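Local coordinates for protein hemoglobin component VII (Tokunagayusurika akamusi, PDB 1X46) that binds heme b and, as expected for a globin of midge larvae, probably carries or stores oxygen, at residues A115-L120 / A134-F139. Numbering follows the deposited sequence.
Sequences ALEAFL and AWDSAF
Leu116 reaches across to two aromatic side chains at once, and it does so through a single methyl group. With CG anti to the backbone N, its CD2 lies 3.9 Å from CZ3 of Trp135, approaching the indole obliquely, and 4.1 Å from CZ of Phe139, which it meets at the ring edge, near the ring plane. One leucine branch thus bridges residues that sit one helical turn apart on the facing helix. Glu117 departs from this apolar pattern: its extended chain carries OE2 to 3.0 Å from OD1 of Asp136, the two carboxylate planes turned 52° from one another. OE2 and OD1 are like-charged acceptors in close contact, with the carboxylate of Glu113 also near, and such crowding could raise the pKa of one of these acids or let a proton be shared; Lys132, salt-bridged to OD2 of Asp136 and in a long, weak ion pair with OE2 of Glu117, probably offsets part of the repulsion. One turn beyond Leu116, Leu120 places CD1 over one face of the Trp135 indole. The methyl stands 3.7 Å from the centroid of the five-membered ring and 18° off its normal, a CH-pi contact whose closest atom is CE2, 3.6 Å from CD1. The indole is also fixed by its NE1, hydrogen-bonded to Ser18 OG, while Val15 and Trp19 of helix 9-20 pack against it. Side chains fill the space between segments 115-120 and 134-139, whose axes come no closer than 11.8 Å and run nearly antiparallel, at 154°. Such a pairing is typical of the globin fold, in which the last two long helices, G and H in the classical lettering, form an antiparallel hairpin; here the side chain of Phe139, also buried, lies about 5 Å from the bound heme.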
ATOM      1  N   ALA A 115      -8.326  -2.085   2.942  1.00  8.56           N
ATOM      2  CA  ALA A 115      -8.927  -1.795   1.653  1.00  8.93           C
ATOM      3  C   ALA A 115      -8.225  -2.521   0.502  1.00  8.27           C
ATOM      4  O   ALA A 115      -8.903  -3.026  -0.376  1.00  9.61           O
ATOM      5  CB  ALA A 115      -8.972  -0.295   1.384  1.00  9.79           C
ATOM      6  N   LEU A 116      -6.882  -2.544   0.499  1.00  8.75           N
ATOM      7  CA  LEU A 116      -6.136  -3.235  -0.549  1.00 10.19           C
ATOM      8  C   LEU A 116      -6.447  -4.728  -0.535  1.00  8.75           C
ATOM      9  O   LEU A 116      -6.520  -5.356  -1.592  1.00  9.65           O
ATOM     10  CB  LEU A 116      -4.624  -2.997  -0.392  1.00  8.47           C
ATOM     11  CG  LEU A 116      -3.793  -3.413  -1.629  1.00  8.82           C
ATOM     12  CD1 LEU A 116      -4.057  -2.475  -2.769  1.00 13.14           C
ATOM     13  CD2 LEU A 116      -2.282  -3.410  -1.362  1.00 12.78           C
ATOM     14  N   GLU A 117      -6.577  -5.333   0.665  1.00  8.07           N
ATOM     15  CA  GLU A 117      -6.914  -6.748   0.770  1.00  9.22           C
ATOM     16  C   GLU A 117      -8.249  -7.044   0.094  1.00 10.60           C
ATOM     17  O   GLU A 117      -8.386  -8.042  -0.659  1.00 11.52           O
ATOM     18  CB  GLU A 117      -6.960  -7.240   2.225  1.00 14.75           C
ATOM     19  CG  GLU A 117      -5.633  -7.257   2.946  1.00 19.65           C
ATOM     20  CD  GLU A 117      -5.788  -7.492   4.446  1.00 22.77           C
ATOM     21  OE1 GLU A 117      -6.808  -7.069   5.035  1.00 26.29           O
ATOM     22  OE2 GLU A 117      -4.878  -8.102   5.046  1.00 22.91           O
ATOM     23  N   ALA A 118      -9.233  -6.181   0.351  1.00  9.84           N
ATOM     24  CA  ALA A 118     -10.539  -6.347  -0.286  1.00 10.09           C
ATOM     25  C   ALA A 118     -10.425  -6.197  -1.794  1.00 10.46           C
ATOM     26  O   ALA A 118     -11.030  -6.938  -2.543  1.00 11.92           O
ATOM     27  CB  ALA A 118     -11.545  -5.363   0.280  1.00 12.09           C
ATOM     28  N   PHE A 119      -9.600  -5.251  -2.251  1.00  9.86           N
ATOM     29  CA  PHE A 119      -9.419  -5.058  -3.685  1.00 11.31           C
ATOM     30  C   PHE A 119      -8.723  -6.259  -4.328  1.00 10.86           C
ATOM     31  O   PHE A 119      -9.099  -6.691  -5.412  1.00 11.82           O
ATOM     32  CB  PHE A 119      -8.572  -3.801  -3.905  1.00  9.46           C
ATOM     33  CG  PHE A 119      -8.621  -3.280  -5.331  1.00 10.40           C
ATOM     34  CD1 PHE A 119      -9.678  -2.482  -5.737  1.00 11.22           C
ATOM     35  CD2 PHE A 119      -7.627  -3.602  -6.245  1.00 11.40           C
ATOM     36  CE1 PHE A 119      -9.750  -2.013  -7.071  1.00 12.59           C
ATOM     37  CE2 PHE A 119      -7.684  -3.133  -7.568  1.00 12.68           C
ATOM     38  CZ  PHE A 119      -8.730  -2.343  -7.986  1.00 12.84           C
ATOM     39  N   LEU A 120      -7.685  -6.789  -3.680  1.00  9.57           N
ATOM     40  CA  LEU A 120      -6.995  -7.964  -4.200  1.00 11.57           C
ATOM     41  C   LEU A 120      -7.940  -9.172  -4.224  1.00 12.23           C
ATOM     42  O   LEU A 120      -7.945  -9.968  -5.177  1.00 13.11           O
ATOM     43  CB  LEU A 120      -5.765  -8.266  -3.332  1.00 11.38           C
ATOM     44  CG  LEU A 120      -4.542  -7.367  -3.532  1.00 12.81           C
ATOM     45  CD1 LEU A 120      -3.698  -7.324  -2.269  1.00 13.49           C
ATOM     46  CD2 LEU A 120      -3.715  -7.890  -4.705  1.00 15.50           C
ATOM     47  N   ALA A 134       0.432 -14.216   2.710  1.00 10.37           N
ATOM     48  CA  ALA A 134       1.646 -13.629   2.134  1.00 12.36           C
ATOM     49  C   ALA A 134       1.649 -12.100   2.273  1.00 11.69           C
ATOM     50  O   ALA A 134       2.648 -11.512   2.731  1.00 12.18           O
ATOM     51  CB  ALA A 134       1.808 -14.028   0.696  1.00 12.81           C
ATOM     52  N   TRP A 135       0.539 -11.451   1.887  1.00 10.42           N
ATOM     53  CA  TRP A 135       0.449 -10.003   2.075  1.00  9.75           C
ATOM     54  C   TRP A 135       0.505  -9.559   3.542  1.00 10.70           C
ATOM     55  O   TRP A 135       1.084  -8.515   3.849  1.00 10.16           O
ATOM     56  CB  TRP A 135      -0.810  -9.451   1.416  1.00 10.48           C
ATOM     57  CG  TRP A 135      -0.713  -9.332  -0.049  1.00 10.13           C
ATOM     58  CD1 TRP A 135      -1.099 -10.247  -0.982  1.00 11.46           C
ATOM     59  CD2 TRP A 135      -0.232  -8.193  -0.780  1.00  9.75           C
ATOM     60  NE1 TRP A 135      -0.873  -9.763  -2.252  1.00 11.56           N
ATOM     61  CE2 TRP A 135      -0.346  -8.501  -2.164  1.00 10.63           C
ATOM     62  CE3 TRP A 135       0.263  -6.937  -0.414  1.00 10.62           C
ATOM     63  CZ2 TRP A 135       0.036  -7.600  -3.179  1.00 10.58           C
ATOM     64  CZ3 TRP A 135       0.650  -6.036  -1.426  1.00 10.90           C
ATOM     65  CH2 TRP A 135       0.534  -6.371  -2.791  1.00 12.26           C
ATOM     66  N   ASP A 136      -0.075 -10.361   4.441  1.00 11.74           N
ATOM     67  CA  ASP A 136      -0.047 -10.054   5.875  1.00 11.67           C
ATOM     68  C   ASP A 136       1.412  -9.990   6.326  1.00 12.19           C
ATOM     69  O   ASP A 136       1.779  -9.094   7.085  1.00 14.22           O
ATOM     70  CB  ASP A 136      -0.818 -11.143   6.656  1.00 14.41           C
ATOM     71  CG  ASP A 136      -2.322 -10.890   6.711  1.00 16.20           C
ATOM     72  OD1 ASP A 136      -2.781  -9.843   6.241  1.00 20.64           O
ATOM     73  OD2 ASP A 136      -3.120 -11.668   7.249  1.00 21.50           O
ATOM     74  N   SER A 137       2.220 -10.937   5.842  1.00 12.74           N
ATOM     75  CA  SER A 137       3.643 -11.008   6.228  1.00 14.02           C
ATOM     76  C   SER A 137       4.413  -9.813   5.685  1.00 14.30           C
ATOM     77  O   SER A 137       5.288  -9.279   6.378  1.00 15.08           O
ATOM     78  CB  SER A 137       4.275 -12.319   5.751  1.00 17.14           C
ATOM     79  OG  SER A 137       3.669 -13.412   6.426  1.00 20.02           O
ATOM     80  N   ALA A 138       4.098  -9.415   4.453  1.00 12.86           N
ATOM     81  CA  ALA A 138       4.712  -8.247   3.838  1.00 11.30           C
ATOM     82  C   ALA A 138       4.356  -6.963   4.599  1.00 11.79           C
ATOM     83  O   ALA A 138       5.218  -6.150   4.930  1.00 13.46           O
ATOM     84  CB  ALA A 138       4.286  -8.144   2.387  1.00 10.95           C
ATOM     85  N   PHE A 139       3.074  -6.790   4.888  1.00 11.11           N
ATOM     86  CA  PHE A 139       2.653  -5.638   5.675  1.00 10.86           C
ATOM     87  C   PHE A 139       3.257  -5.603   7.078  1.00 11.32           C
ATOM     88  O   PHE A 139       3.641  -4.540   7.546  1.00 11.49           O
ATOM     89  CB  PHE A 139       1.122  -5.519   5.731  1.00 12.07           C
ATOM     90  CG  PHE A 139       0.532  -4.803   4.543  1.00 14.75           C
ATOM     91  CD1 PHE A 139       0.672  -3.428   4.428  1.00 11.88           C
ATOM     92  CD2 PHE A 139      -0.147  -5.484   3.554  1.00 16.97           C
ATOM     93  CE1 PHE A 139       0.126  -2.724   3.316  1.00 17.04           C
ATOM     94  CE2 PHE A 139      -0.683  -4.787   2.457  1.00 14.74           C
ATOM     95  CZ  PHE A 139      -0.538  -3.425   2.355  1.00 15.59           C
TER